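Local coordinates for protein nicotinate phosphoribosyltransferase (Saccharomyces cerevisiae, PDB 1VLP) that catalyses the ATP-dependent first step of NAD synthesis from nicotinic acid, transferring phosphoribosyl from phosphoribosyl diphosphate to nicotinate to give nicotinate ribonucleotide, at residues A[26-30]-A[89-93]; A[33-39]-A[267-272]; A[162-166]-A[195-199]. The contacts are given in a common frame with arbitrary orientation. Residue numbers count along the deposited sequence, not the author numbering.

Contact 1: A[26-30]-A[89-93]; sequences MYKIT and IPYLP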
HETATM    1  N   MSE A  26       2.216  -7.082  -0.589  1.00  4.61           N
HETATM    2  CA  MSE A  26       1.364  -8.228  -0.937  1.00  5.45           C
HETATM    3  C   MSE A  26       0.085  -7.829  -1.610  1.00  4.82           C
HETATM    4  O   MSE A  26      -0.361  -8.550  -2.528  1.00  6.39           O
HETATM    5  CB  MSE A  26       1.018  -9.084   0.266  1.00  3.41           C
HETATM    6  CG  MSE A  26      -0.065 -10.146  -0.035  1.00 12.25           C
HETATM    7 SE   MSE A  26      -0.077 -11.349   1.477  1.00 19.49          SE
HETATM    8  CE  MSE A  26      -1.990 -12.103   1.173  1.00 20.40           C
ATOM      9  N   TYR A  27      -0.496  -6.680  -1.226  1.00  5.56           N
ATOM     10  CA  TYR A  27      -1.755  -6.258  -1.869  1.00  7.53           C
ATOM     11  C   TYR A  27      -1.599  -6.080  -3.374  1.00  8.37           C
ATOM     12  O   TYR A  27      -2.570  -6.282  -4.117  1.00  5.98           O
ATOM     13  CB  TYR A  27      -2.388  -5.022  -1.226  1.00  9.57           C
ATOM     14  CG  TYR A  27      -1.808  -3.688  -1.674  1.00 12.70           C
ATOM     15  CD1 TYR A  27      -2.272  -3.055  -2.832  1.00 14.76           C
ATOM     16  CD2 TYR A  27      -0.804  -3.081  -0.967  1.00 12.74           C
ATOM     17  CE1 TYR A  27      -1.742  -1.825  -3.245  1.00 17.48           C
ATOM     18  CE2 TYR A  27      -0.260  -1.837  -1.382  1.00 11.89           C
ATOM     19  CZ  TYR A  27      -0.731  -1.230  -2.509  1.00 14.82           C
ATOM     20  OH  TYR A  27      -0.179  -0.022  -2.872  1.00 17.79           O
ATOM     21  N   LYS A  28      -0.381  -5.790  -3.851  1.00  3.70           N
ATOM     22  CA  LYS A  28      -0.203  -5.687  -5.307  1.00  4.21           C
ATOM     23  C   LYS A  28      -0.393  -7.006  -6.044  1.00  4.56           C
ATOM     24  O   LYS A  28      -0.996  -7.050  -7.111  1.00  3.13           O
ATOM     25  CB  LYS A  28       1.130  -4.996  -5.670  1.00  4.15           C
ATOM     26  CG  LYS A  28       1.212  -3.551  -5.204  1.00  7.21           C
ATOM     27  CD  LYS A  28       0.810  -2.468  -6.246  1.00  9.39           C
ATOM     28  CE  LYS A  28      -0.636  -2.377  -6.678  1.00 11.29           C
ATOM     29  NZ  LYS A  28      -0.796  -1.138  -7.532  1.00  7.98           N
ATOM     30  N   ILE A  29       0.081  -8.104  -5.465  1.00  2.51           N
ATOM     31  CA  ILE A  29      -0.102  -9.410  -6.029  1.00  3.32           C
ATOM     32  C   ILE A  29      -1.527  -9.897  -5.959  1.00  2.00           C
ATOM     33  O   ILE A  29      -2.025 -10.486  -6.902  1.00  2.69           O
ATOM     34  CB  ILE A  29       0.927 -10.405  -5.382  1.00  4.55           C
ATOM     35  CG1 ILE A  29       2.365  -9.965  -5.729  1.00  5.82           C
ATOM     36  CG2 ILE A  29       0.708 -11.867  -5.801  1.00  3.94           C
ATOM     37  CD1 ILE A  29       2.697  -9.930  -7.236  1.00  9.33           C
ATOM     38  N   THR A  30      -2.202  -9.674  -4.844  1.00  3.90           N
ATOM     39  CA  THR A  30      -3.631 -10.077  -4.769  1.00  6.59           C
ATOM     40  C   THR A  30      -4.477  -9.235  -5.742  1.00  2.00           C
ATOM     41  O   THR A  30      -5.309  -9.813  -6.464  1.00  3.46           O
ATOM     42  CB  THR A  30      -4.178 -10.050  -3.341  1.00  7.03           C
ATOM     43  OG1 THR A  30      -3.948  -8.775  -2.744  1.00  7.36           O
ATOM     44  CG2 THR A  30      -3.504 -11.131  -2.509  1.00  9.93           C
ATOM     45  N   ILE A  89       0.130 -17.769   0.070  1.00  3.79           N
ATOM     46  CA  ILE A  89      -1.134 -17.248  -0.458  1.00  7.23           C
ATOM     47  C   ILE A  89      -1.815 -18.339  -1.264  1.00  5.97           C
ATOM     48  O   ILE A  89      -1.920 -18.252  -2.487  1.00  6.55           O
ATOM     49  CB  ILE A  89      -0.950 -15.947  -1.293  1.00  7.58           C
ATOM     50  CG1 ILE A  89       0.201 -15.070  -0.738  1.00  8.79           C
ATOM     51  CG2 ILE A  89      -2.266 -15.211  -1.331  1.00 11.24           C
ATOM     52  CD1 ILE A  89       0.454 -13.785  -1.601  1.00  9.86           C
ATOM     53  N   PRO A  90      -2.269 -19.421  -0.591  1.00  8.14           N
ATOM     54  CA  PRO A  90      -2.739 -20.598  -1.286  1.00  9.39           C
ATOM     55  C   PRO A  90      -4.029 -20.400  -2.063  1.00  9.89           C
ATOM     56  O   PRO A  90      -4.311 -21.173  -2.952  1.00 11.35           O
ATOM     57  CB  PRO A  90      -2.931 -21.642  -0.150  1.00 12.77           C
ATOM     58  CG  PRO A  90      -3.130 -20.845   1.035  1.00  8.42           C
ATOM     59  CD  PRO A  90      -2.320 -19.617   0.869  1.00  9.14           C
ATOM     60  N   TYR A  91      -4.766 -19.341  -1.739  1.00  8.47           N
ATOM     61  CA  TYR A  91      -6.011 -18.996  -2.397  1.00  8.40           C
ATOM     62  C   TYR A  91      -5.833 -18.200  -3.674  1.00  7.63           C
ATOM     63  O   TYR A  91      -6.805 -17.881  -4.328  1.00  8.32           O
ATOM     64  CB  TYR A  91      -6.933 -18.254  -1.410  1.00  7.22           C
ATOM     65  CG  TYR A  91      -6.311 -17.064  -0.712  1.00  8.10           C
ATOM     66  CD1 TYR A  91      -6.347 -15.791  -1.293  1.00  9.89           C
ATOM     67  CD2 TYR A  91      -5.674 -17.212   0.521  1.00  6.49           C
ATOM     68  CE1 TYR A  91      -5.778 -14.706  -0.669  1.00 10.14           C
ATOM     69  CE2 TYR A  91      -5.106 -16.129   1.156  1.00  7.41           C
ATOM     70  CZ  TYR A  91      -5.152 -14.888   0.550  1.00 14.11           C
ATOM     71  OH  TYR A  91      -4.580 -13.812   1.186  1.00 18.06           O
ATOM     72  N   LEU A  92      -4.596 -17.853  -4.063  1.00  8.80           N
ATOM     73  CA  LEU A  92      -4.395 -17.320  -5.420  1.00  8.19           C
ATOM     74  C   LEU A  92      -4.914 -18.340  -6.412  1.00 10.23           C
ATOM     75  O   LEU A  92      -4.613 -19.531  -6.283  1.00 10.60           O
ATOM     76  CB  LEU A  92      -2.925 -17.044  -5.732  1.00  6.92           C
ATOM     77  CG  LEU A  92      -2.271 -15.939  -4.918  1.00  6.83           C
ATOM     78  CD1 LEU A  92      -0.753 -15.857  -5.223  1.00 13.55           C
ATOM     79  CD2 LEU A  92      -2.918 -14.606  -5.208  1.00  9.75           C
ATOM     80  N   PRO A  93      -5.723 -17.901  -7.382  1.00  9.63           N
ATOM     81  CA  PRO A  93      -6.220 -18.850  -8.361  1.00 10.74           C
ATOM     82  C   PRO A  93      -5.131 -19.567  -9.161  1.00  9.28           C
ATOM     83  O   PRO A  93      -4.120 -18.976  -9.559  1.00  5.43           O
ATOM     84  CB  PRO A  93      -7.120 -18.017  -9.284  1.00 11.76           C
ATOM     85  CG  PRO A  93      -7.357 -16.746  -8.570  1.00 10.78           C
ATOM     86  CD  PRO A  93      -6.276 -16.543  -7.570  1.00  9.89           C
TER
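An apolar helix-to-turn contact, buried inside the N-terminal part of the enzyme, sets residues 26-30 of helix 26-38 against the connection 89-93 between helices 79-88 and 94-101. That connection is a type I beta turn from I89 to L92, closed by the bond from L92 N to I89 O (3.1 Å), and P93 then takes the N-cap position of the next helix. The turn presents I89, Y91 and L92 to the helix, whose M26, I29 and T30 answer them. M26, deposited as selenomethionine, has a fully extended side chain; its SE lies 4.0 Å from CD1 of I89, and its terminal CE comes within 3.1 Å of OH of Y91. Further along the helix, CG2 of I29 meets CD1 of L92 at 4.3 Å, while CG2 of T30 sits 4.4 Å from CG2 of I89 and equally far from CD2 of L92. The example illustrates how one helix can serve two environments. Y27 and K28 turn to other surroundings: Y27, a nicotinate-binding residue by similarity, hydrogen-bonds through OH to E144, and K28 forms salt bridges with E144 and E245. No hydrogen bond crosses between the two segments, which together bury 238 Å², so their fit rests on apolar side-chain contacts, with the Y91 hydroxyl close to the M26 methyl, while the polar ends of Y27 and K28 are bound to other partners.

Contact 2: A[33-39]-A[267-272]; sequences AAVFTNF and CWINTF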
ATOM      1  N   ALA A  33      -3.860 -10.666  -9.209  1.00  2.90           N
ATOM      2  CA  ALA A  33      -4.695 -11.877  -9.370  1.00  2.52           C
ATOM      3  C   ALA A  33      -6.145 -11.516  -9.593  1.00  2.69           C
ATOM      4  O   ALA A  33      -6.788 -12.074 -10.475  1.00  2.00           O
ATOM      5  CB  ALA A  33      -4.559 -12.777  -8.191  1.00  2.52           C
ATOM      6  N   ALA A  34      -6.640 -10.534  -8.841  1.00  4.06           N
ATOM      7  CA  ALA A  34      -8.059 -10.144  -8.981  1.00  5.02           C
ATOM      8  C   ALA A  34      -8.328  -9.517 -10.365  1.00  3.34           C
ATOM      9  O   ALA A  34      -9.342  -9.793 -11.009  1.00  2.82           O
ATOM     10  CB  ALA A  34      -8.464  -9.181  -7.839  1.00  5.22           C
ATOM     11  N   VAL A  35      -7.393  -8.675 -10.838  1.00  3.63           N
ATOM     12  CA  VAL A  35      -7.552  -7.955 -12.087  1.00  3.23           C
ATOM     13  C   VAL A  35      -7.414  -8.911 -13.249  1.00  4.36           C
ATOM     14  O   VAL A  35      -8.180  -8.834 -14.217  1.00  3.26           O
ATOM     15  CB  VAL A  35      -6.529  -6.833 -12.153  1.00  5.54           C
ATOM     16  CG1 VAL A  35      -6.405  -6.270 -13.502  1.00  9.05           C
ATOM     17  CG2 VAL A  35      -6.917  -5.746 -11.110  1.00  4.48           C
ATOM     18  N   PHE A  36      -6.422  -9.789 -13.149  1.00  4.40           N
ATOM     19  CA  PHE A  36      -6.202 -10.826 -14.157  1.00  4.96           C
ATOM     20  C   PHE A  36      -7.448 -11.704 -14.305  1.00  3.86           C
ATOM     21  O   PHE A  36      -7.828 -12.023 -15.424  1.00  3.32           O
ATOM     22  CB  PHE A  36      -4.975 -11.700 -13.800  1.00  5.71           C
ATOM     23  CG  PHE A  36      -4.886 -12.973 -14.622  1.00  7.94           C
ATOM     24  CD1 PHE A  36      -4.517 -12.924 -15.943  1.00 14.76           C
ATOM     25  CD2 PHE A  36      -5.257 -14.210 -14.062  1.00  9.53           C
ATOM     26  CE1 PHE A  36      -4.438 -14.098 -16.711  1.00  8.59           C
ATOM     27  CE2 PHE A  36      -5.189 -15.388 -14.838  1.00  6.52           C
ATOM     28  CZ  PHE A  36      -4.786 -15.310 -16.144  1.00  8.80           C
ATOM     29  N   THR A  37      -8.038 -12.091 -13.180  1.00  4.90           N
ATOM     30  CA  THR A  37      -9.155 -13.018 -13.129  1.00  5.89           C
ATOM     31  C   THR A  37     -10.439 -12.397 -13.741  1.00  5.12           C
ATOM     32  O   THR A  37     -11.152 -13.044 -14.523  1.00  3.60           O
ATOM     33  CB  THR A  37      -9.364 -13.570 -11.683  1.00  5.33           C
ATOM     34  OG1 THR A  37      -8.197 -14.353 -11.258  1.00  6.23           O
ATOM     35  CG2 THR A  37     -10.586 -14.477 -11.591  1.00  9.44           C
ATOM     36  N   ASN A  38     -10.720 -11.139 -13.388  1.00  2.93           N
ATOM     37  CA  ASN A  38     -11.995 -10.497 -13.613  1.00  3.82           C
ATOM     38  C   ASN A  38     -11.999  -9.461 -14.722  1.00  2.80           C
ATOM     39  O   ASN A  38     -12.968  -9.333 -15.466  1.00  2.00           O
ATOM     40  CB  ASN A  38     -12.448  -9.843 -12.301  1.00  3.22           C
ATOM     41  CG  ASN A  38     -12.734 -10.857 -11.227  1.00  5.77           C
ATOM     42  OD1 ASN A  38     -13.761 -11.551 -11.290  1.00  8.44           O
ATOM     43  ND2 ASN A  38     -11.868 -10.955 -10.228  1.00  2.29           N
ATOM     44  N   PHE A  39     -10.894  -8.731 -14.856  1.00  2.00           N
ATOM     45  CA  PHE A  39     -10.810  -7.608 -15.785  1.00  4.06           C
ATOM     46  C   PHE A  39      -9.517  -7.587 -16.637  1.00  6.47           C
ATOM     47  O   PHE A  39      -8.862  -6.570 -16.750  1.00  9.49           O
ATOM     48  CB  PHE A  39     -10.950  -6.300 -14.990  1.00  4.04           C
ATOM     49  CG  PHE A  39     -12.196  -6.245 -14.135  1.00  2.00           C
ATOM     50  CD1 PHE A  39     -13.461  -6.207 -14.712  1.00  2.00           C
ATOM     51  CD2 PHE A  39     -12.120  -6.234 -12.752  1.00  3.44           C
ATOM     52  CE1 PHE A  39     -14.596  -6.150 -13.945  1.00  3.73           C
ATOM     53  CE2 PHE A  39     -13.254  -6.178 -11.988  1.00  6.35           C
ATOM     54  CZ  PHE A  39     -14.492  -6.135 -12.578  1.00  8.44           C
ATOM     55  N   CYS A 267     -16.953  -9.559  -6.395  0.50  2.00           N
ATOM     56  CA  CYS A 267     -15.920  -9.996  -7.242  0.50  2.50           C
ATOM     57  C   CYS A 267     -14.731 -10.512  -6.448  0.50  5.51           C
ATOM     58  O   CYS A 267     -14.106 -11.507  -6.802  0.50  3.27           O
ATOM     59  CB  CYS A 267     -15.425  -8.860  -8.123  0.50  7.24           C
ATOM     60  SG  CYS A 267     -16.376  -8.560  -9.561  0.50  5.67           S
ATOM     61  N   TRP A 268     -14.404  -9.811  -5.364  1.00  6.03           N
ATOM     62  CA  TRP A 268     -13.263 -10.196  -4.540  1.00  6.07           C
ATOM     63  C   TRP A 268     -13.539 -11.587  -3.974  1.00  4.28           C
ATOM     64  O   TRP A 268     -12.704 -12.471  -4.043  1.00  6.26           O
ATOM     65  CB  TRP A 268     -13.033  -9.156  -3.427  1.00  8.14           C
ATOM     66  CG  TRP A 268     -11.713  -9.269  -2.701  1.00  8.72           C
ATOM     67  CD1 TRP A 268     -11.492  -9.789  -1.473  1.00  5.42           C
ATOM     68  CD2 TRP A 268     -10.435  -8.782  -3.158  1.00  8.66           C
ATOM     69  NE1 TRP A 268     -10.175  -9.650  -1.115  1.00 10.72           N
ATOM     70  CE2 TRP A 268      -9.495  -9.064  -2.141  1.00  9.22           C
ATOM     71  CE3 TRP A 268      -9.997  -8.159  -4.333  1.00  4.45           C
ATOM     72  CZ2 TRP A 268      -8.152  -8.713  -2.246  1.00 10.89           C
ATOM     73  CZ3 TRP A 268      -8.641  -7.822  -4.442  1.00  5.33           C
ATOM     74  CH2 TRP A 268      -7.749  -8.105  -3.406  1.00 10.46           C
ATOM     75  N   ILE A 269     -14.739 -11.782  -3.450  1.00  8.30           N
ATOM     76  CA  ILE A 269     -15.104 -13.029  -2.773  1.00  8.77           C
ATOM     77  C   ILE A 269     -15.162 -14.195  -3.768  1.00 11.36           C
ATOM     78  O   ILE A 269     -14.700 -15.296  -3.470  1.00 11.05           O
ATOM     79  CB  ILE A 269     -16.450 -12.876  -2.032  1.00  8.88           C
ATOM     80  CG1 ILE A 269     -16.252 -12.075  -0.759  1.00  8.70           C
ATOM     81  CG2 ILE A 269     -17.031 -14.235  -1.615  1.00 14.55           C
ATOM     82  CD1 ILE A 269     -17.529 -11.529  -0.162  1.00 11.32           C
ATOM     83  N   ASN A 270     -15.754 -13.943  -4.928  1.00 12.43           N
ATOM     84  CA  ASN A 270     -15.842 -14.939  -5.978  1.00 16.50           C
ATOM     85  C   ASN A 270     -14.443 -15.330  -6.481  1.00 15.10           C
ATOM     86  O   ASN A 270     -14.236 -16.488  -6.849  1.00 16.47           O
ATOM     87  CB  ASN A 270     -16.809 -14.478  -7.089  1.00 14.78           C
ATOM     88  CG  ASN A 270     -18.282 -14.376  -6.612  1.00 16.66           C
ATOM     89  OD1 ASN A 270     -18.708 -15.008  -5.634  1.00 24.82           O
ATOM     90  ND2 ASN A 270     -19.057 -13.563  -7.311  1.00 22.09           N
ATOM     91  N   THR A 271     -13.462 -14.430  -6.402  1.00 12.71           N
ATOM     92  CA  THR A 271     -12.088 -14.737  -6.794  1.00 11.50           C
ATOM     93  C   THR A 271     -11.255 -15.555  -5.786  1.00 12.33           C
ATOM     94  O   THR A 271     -10.573 -16.513  -6.152  1.00 12.41           O
ATOM     95  CB  THR A 271     -11.320 -13.445  -7.133  1.00 14.87           C
ATOM     96  OG1 THR A 271     -12.071 -12.743  -8.128  1.00 15.48           O
ATOM     97  CG2 THR A 271      -9.895 -13.734  -7.647  1.00 13.82           C
ATOM     98  N   PHE A 272     -11.305 -15.183  -4.521  1.00  6.01           N
ATOM     99  CA  PHE A 272     -10.430 -15.782  -3.530  1.00  4.27           C
ATOM    100  C   PHE A 272     -11.126 -16.715  -2.552  1.00  6.52           C
ATOM    101  O   PHE A 272     -10.456 -17.436  -1.808  1.00  7.21           O
ATOM    102  CB  PHE A 272      -9.755 -14.677  -2.753  1.00  3.17           C
ATOM    103  CG  PHE A 272      -8.866 -13.808  -3.619  1.00  4.98           C
ATOM    104  CD1 PHE A 272      -7.871 -14.382  -4.419  1.00  4.87           C
ATOM    105  CD2 PHE A 272      -9.036 -12.420  -3.655  1.00  4.52           C
ATOM    106  CE1 PHE A 272      -7.037 -13.567  -5.215  1.00 13.98           C
ATOM    107  CE2 PHE A 272      -8.226 -11.613  -4.454  1.00  7.22           C
ATOM    108  CZ  PHE A 272      -7.212 -12.189  -5.227  1.00  8.03           C
TER
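A single amide joins two helices that cross almost at right angles: ND2 of N38 donates to OG1 of T271 (2.8 Å, 172° at the hydrogen) and also to its own helix, at O of A34 (2.9 Å). OG1 of T271 in turn donates to O of C267 at 2.7 Å, so the chain of bonds runs from the backbone of one helix to that of the other. The segments 33-38 and 267-272 approach to 10.1 Å between axes at a crossing angle of 92°, and alanines of one meet aromatic rings of the other. CB of A34 lies 3.7 Å from CZ3 of W268 and 4.2 Å from CE2 of F272, and CB of A33 touches the edge of the F272 ring, 4.0 Å from CE1. Here the N-terminal domain, through helix 26-38, packs on a helix of the alpha/beta-barrel part of the enzyme, which carries the parallel strands, as in other type II phosphoribosyltransferases. W246, from helix 244-254, fills in beside A34 and meets the W268 ring edge-to-face. Where helix 26-38 ends, F39 adds a sulfur-aromatic contact: SG of C267 stands 5.4 Å from the ring centroid in an oblique position, 4.3 Å from CZ.

Contact 3: A[162-166]-A[195-199]; sequences DWDYE and RSLKA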
ATOM      1  N   ASP A 162      22.132  14.430   3.080  1.00  4.15           N
ATOM      2  CA  ASP A 162      22.376  14.834   4.474  1.00  5.03           C
ATOM      3  C   ASP A 162      21.655  13.943   5.501  1.00  4.57           C
ATOM      4  O   ASP A 162      20.659  14.342   6.105  1.00  5.09           O
ATOM      5  CB  ASP A 162      21.950  16.268   4.635  1.00  6.31           C
ATOM      6  CG  ASP A 162      22.377  16.871   5.979  1.00  5.31           C
ATOM      7  OD1 ASP A 162      23.122  16.212   6.763  1.00  7.64           O
ATOM      8  OD2 ASP A 162      21.913  17.986   6.242  1.00 12.61           O
ATOM      9  N   TRP A 163      22.163  12.715   5.646  1.00  5.45           N
ATOM     10  CA  TRP A 163      21.550  11.691   6.471  1.00  5.34           C
ATOM     11  C   TRP A 163      22.494  10.511   6.402  1.00  3.94           C
ATOM     12  O   TRP A 163      23.350  10.442   5.525  1.00  3.89           O
ATOM     13  CB  TRP A 163      20.165  11.289   5.940  1.00  2.00           C
ATOM     14  CG  TRP A 163      20.151  10.665   4.545  1.00  2.00           C
ATOM     15  CD1 TRP A 163      20.092  11.326   3.361  1.00  2.00           C
ATOM     16  CD2 TRP A 163      20.207   9.275   4.222  1.00  5.89           C
ATOM     17  NE1 TRP A 163      20.113  10.441   2.324  1.00  2.00           N
ATOM     18  CE2 TRP A 163      20.209   9.174   2.814  1.00  2.00           C
ATOM     19  CE3 TRP A 163      20.256   8.088   4.991  1.00  2.08           C
ATOM     20  CZ2 TRP A 163      20.244   7.951   2.151  1.00  3.89           C
ATOM     21  CZ3 TRP A 163      20.275   6.881   4.343  1.00  6.55           C
ATOM     22  CH2 TRP A 163      20.274   6.814   2.919  1.00  4.45           C
ATOM     23  N   ASP A 164      22.322   9.563   7.304  1.00  3.54           N
ATOM     24  CA  ASP A 164      23.058   8.311   7.228  1.00  5.37           C
ATOM     25  C   ASP A 164      22.255   7.211   7.944  1.00  7.13           C
ATOM     26  O   ASP A 164      21.102   7.427   8.351  1.00  4.05           O
ATOM     27  CB  ASP A 164      24.467   8.448   7.834  1.00  8.77           C
ATOM     28  CG  ASP A 164      24.447   8.794   9.320  1.00 12.48           C
ATOM     29  OD1 ASP A 164      23.489   8.404  10.037  1.00  8.10           O
ATOM     30  OD2 ASP A 164      25.391   9.476   9.779  1.00 15.02           O
ATOM     31  N   TYR A 165      22.846   6.031   8.060  1.00  2.64           N
ATOM     32  CA  TYR A 165      22.104   4.859   8.583  1.00  3.46           C
ATOM     33  C   TYR A 165      22.321   4.592  10.054  1.00  5.97           C
ATOM     34  O   TYR A 165      21.785   3.627  10.585  1.00  6.54           O
ATOM     35  CB  TYR A 165      22.470   3.595   7.794  1.00  7.37           C
ATOM     36  CG  TYR A 165      21.980   3.556   6.380  1.00  5.84           C
ATOM     37  CD1 TYR A 165      20.688   3.180   6.093  1.00  3.84           C
ATOM     38  CD2 TYR A 165      22.831   3.832   5.313  1.00  4.96           C
ATOM     39  CE1 TYR A 165      20.211   3.129   4.798  1.00  6.33           C
ATOM     40  CE2 TYR A 165      22.358   3.762   3.984  1.00 10.74           C
ATOM     41  CZ  TYR A 165      21.043   3.397   3.748  1.00  4.12           C
ATOM     42  OH  TYR A 165      20.537   3.310   2.490  1.00  4.38           O
ATOM     43  N   GLU A 166      23.048   5.471  10.744  1.00  4.36           N
ATOM     44  CA  GLU A 166      23.383   5.256  12.132  1.00  5.40           C
ATOM     45  C   GLU A 166      22.121   5.126  12.944  1.00  7.40           C
ATOM     46  O   GLU A 166      21.183   5.902  12.774  1.00  6.69           O
ATOM     47  CB  GLU A 166      24.228   6.394  12.672  1.00  8.35           C
ATOM     48  CG  GLU A 166      25.617   6.444  11.997  1.00 15.73           C
ATOM     49  CD  GLU A 166      26.422   5.142  12.173  1.00 30.41           C
ATOM     50  OE1 GLU A 166      26.800   4.818  13.334  1.00 28.25           O
ATOM     51  OE2 GLU A 166      26.653   4.449  11.146  1.00 29.68           O
ATOM     52  N   ARG A 195      13.332   4.921   2.532  1.00  3.53           N
ATOM     53  CA  ARG A 195      14.449   5.768   2.119  1.00  3.23           C
ATOM     54  C   ARG A 195      15.380   5.033   1.130  1.00  3.49           C
ATOM     55  O   ARG A 195      15.948   5.647   0.167  1.00  4.86           O
ATOM     56  CB  ARG A 195      15.204   6.284   3.331  1.00  2.47           C
ATOM     57  CG  ARG A 195      16.319   7.201   2.880  1.00  2.00           C
ATOM     58  CD  ARG A 195      16.728   8.184   3.974  1.00  5.36           C
ATOM     59  NE  ARG A 195      15.621   9.068   4.295  1.00  2.78           N
ATOM     60  CZ  ARG A 195      15.727  10.299   4.782  1.00  2.00           C
ATOM     61  NH1 ARG A 195      16.891  10.893   4.919  1.00  3.20           N
ATOM     62  NH2 ARG A 195      14.631  10.968   5.088  1.00  2.00           N
ATOM     63  N   SER A 196      15.453   3.705   1.323  1.00  3.37           N
ATOM     64  CA  SER A 196      16.204   2.819   0.470  1.00  3.96           C
ATOM     65  C   SER A 196      15.825   1.370   0.828  1.00  3.38           C
ATOM     66  O   SER A 196      15.246   1.108   1.886  1.00  2.00           O
ATOM     67  CB  SER A 196      17.701   2.999   0.668  1.00  5.62           C
ATOM     68  OG  SER A 196      18.100   2.574   1.968  1.00  3.59           O
ATOM     69  N   LEU A 197      16.158   0.458  -0.066  1.00  3.13           N
ATOM     70  CA  LEU A 197      16.026  -1.001   0.218  1.00  4.14           C
ATOM     71  C   LEU A 197      16.807  -1.369   1.476  1.00  3.97           C
ATOM     72  O   LEU A 197      16.276  -2.016   2.359  1.00  4.75           O
ATOM     73  CB  LEU A 197      16.504  -1.782  -0.984  1.00  7.35           C
ATOM     74  CG  LEU A 197      16.460  -3.311  -0.852  1.00  7.06           C
ATOM     75  CD1 LEU A 197      15.087  -3.822  -0.651  1.00  7.87           C
ATOM     76  CD2 LEU A 197      17.056  -3.870  -2.137  1.00  7.39           C
ATOM     77  N   LYS A 198      18.017  -0.821   1.600  1.00  4.47           N
ATOM     78  CA  LYS A 198      18.856  -1.081   2.749  1.00  4.12           C
ATOM     79  C   LYS A 198      18.182  -0.589   4.021  1.00  3.81           C
ATOM     80  O   LYS A 198      18.295  -1.259   5.043  1.00  5.34           O
ATOM     81  CB  LYS A 198      20.209  -0.431   2.568  1.00  5.49           C
ATOM     82  CG  LYS A 198      21.091  -0.521   3.749  1.00  4.95           C
ATOM     83  CD  LYS A 198      22.463   0.040   3.472  1.00 10.88           C
ATOM     84  CE  LYS A 198      23.246   0.227   4.750  1.00 15.16           C
ATOM     85  NZ  LYS A 198      24.728   0.416   4.509  1.00 18.14           N
ATOM     86  N   ALA A 199      17.512   0.570   3.974  1.00  4.19           N
ATOM     87  CA  ALA A 199      16.830   1.145   5.164  1.00  4.34           C
ATOM     88  C   ALA A 199      15.774   0.180   5.645  1.00  5.63           C
ATOM     89  O   ALA A 199      15.643  -0.098   6.833  1.00  4.92           O
ATOM     90  CB  ALA A 199      16.181   2.528   4.859  1.00  4.93           C
TER
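The side chain of R195 covers one face of the W163 indole: CD lies 3.5 Å from the centroid of the six-membered ring, 7° off the normal. The guanidinium carbon CZ lies 4.6 Å from the centroid of the five-membered ring, so a CH-pi contact and a cation-pi contact divide one indole face. This stack lies just before a helix cap. The loop 162-166, between helices 144-159 and 168-181, packs on the N-terminal end of helix 197-213, where S196 is the N-cap, its OG accepting from N of A199 at 2.9 Å. Y165 repeats the principle on K198, whose CE sits 3.7 Å from the ring centroid, nearly on the normal, and whose NZ is off-centre at 4.5 Å. R195 has further partners: it hydrogen-bonds to S383 and N371, and it lies about 8 Å, side chain to side chain, from T367, an inferred phosphoribosyl diphosphate-binding residue. The indole NE1 of W163 hydrogen-bonds to O of F156. Within the loop, D164 forms an Asx turn, its OD1 accepting from N of E166 at 3.0 Å. At the cap itself, OH of Y165 and OG of S196 share a hydrogen bond of 2.6 Å.

Helix 26-38 opens two of the three contacts. From its first turns, contact 1 closes a loop of 58 residues at the turn before helix 94-101; from its later turns, contact 2 closes one of 227 residues at helix 260-272. Their segments alternate along the chain, so the loops cross, and in space they adjoin: O of T30 reaches CZ of F272 at 3.3 Å. Contact 3 begins after contact 1 has closed and is nested within the loop of contact 2, on the opposite side of the chain's centre, centres about 37 Å apart. Contact 1 ties helix 26-38 to a turn, contact 2 to helix 260-272; contact 3 ties the 162-166 loop to helix 197-213.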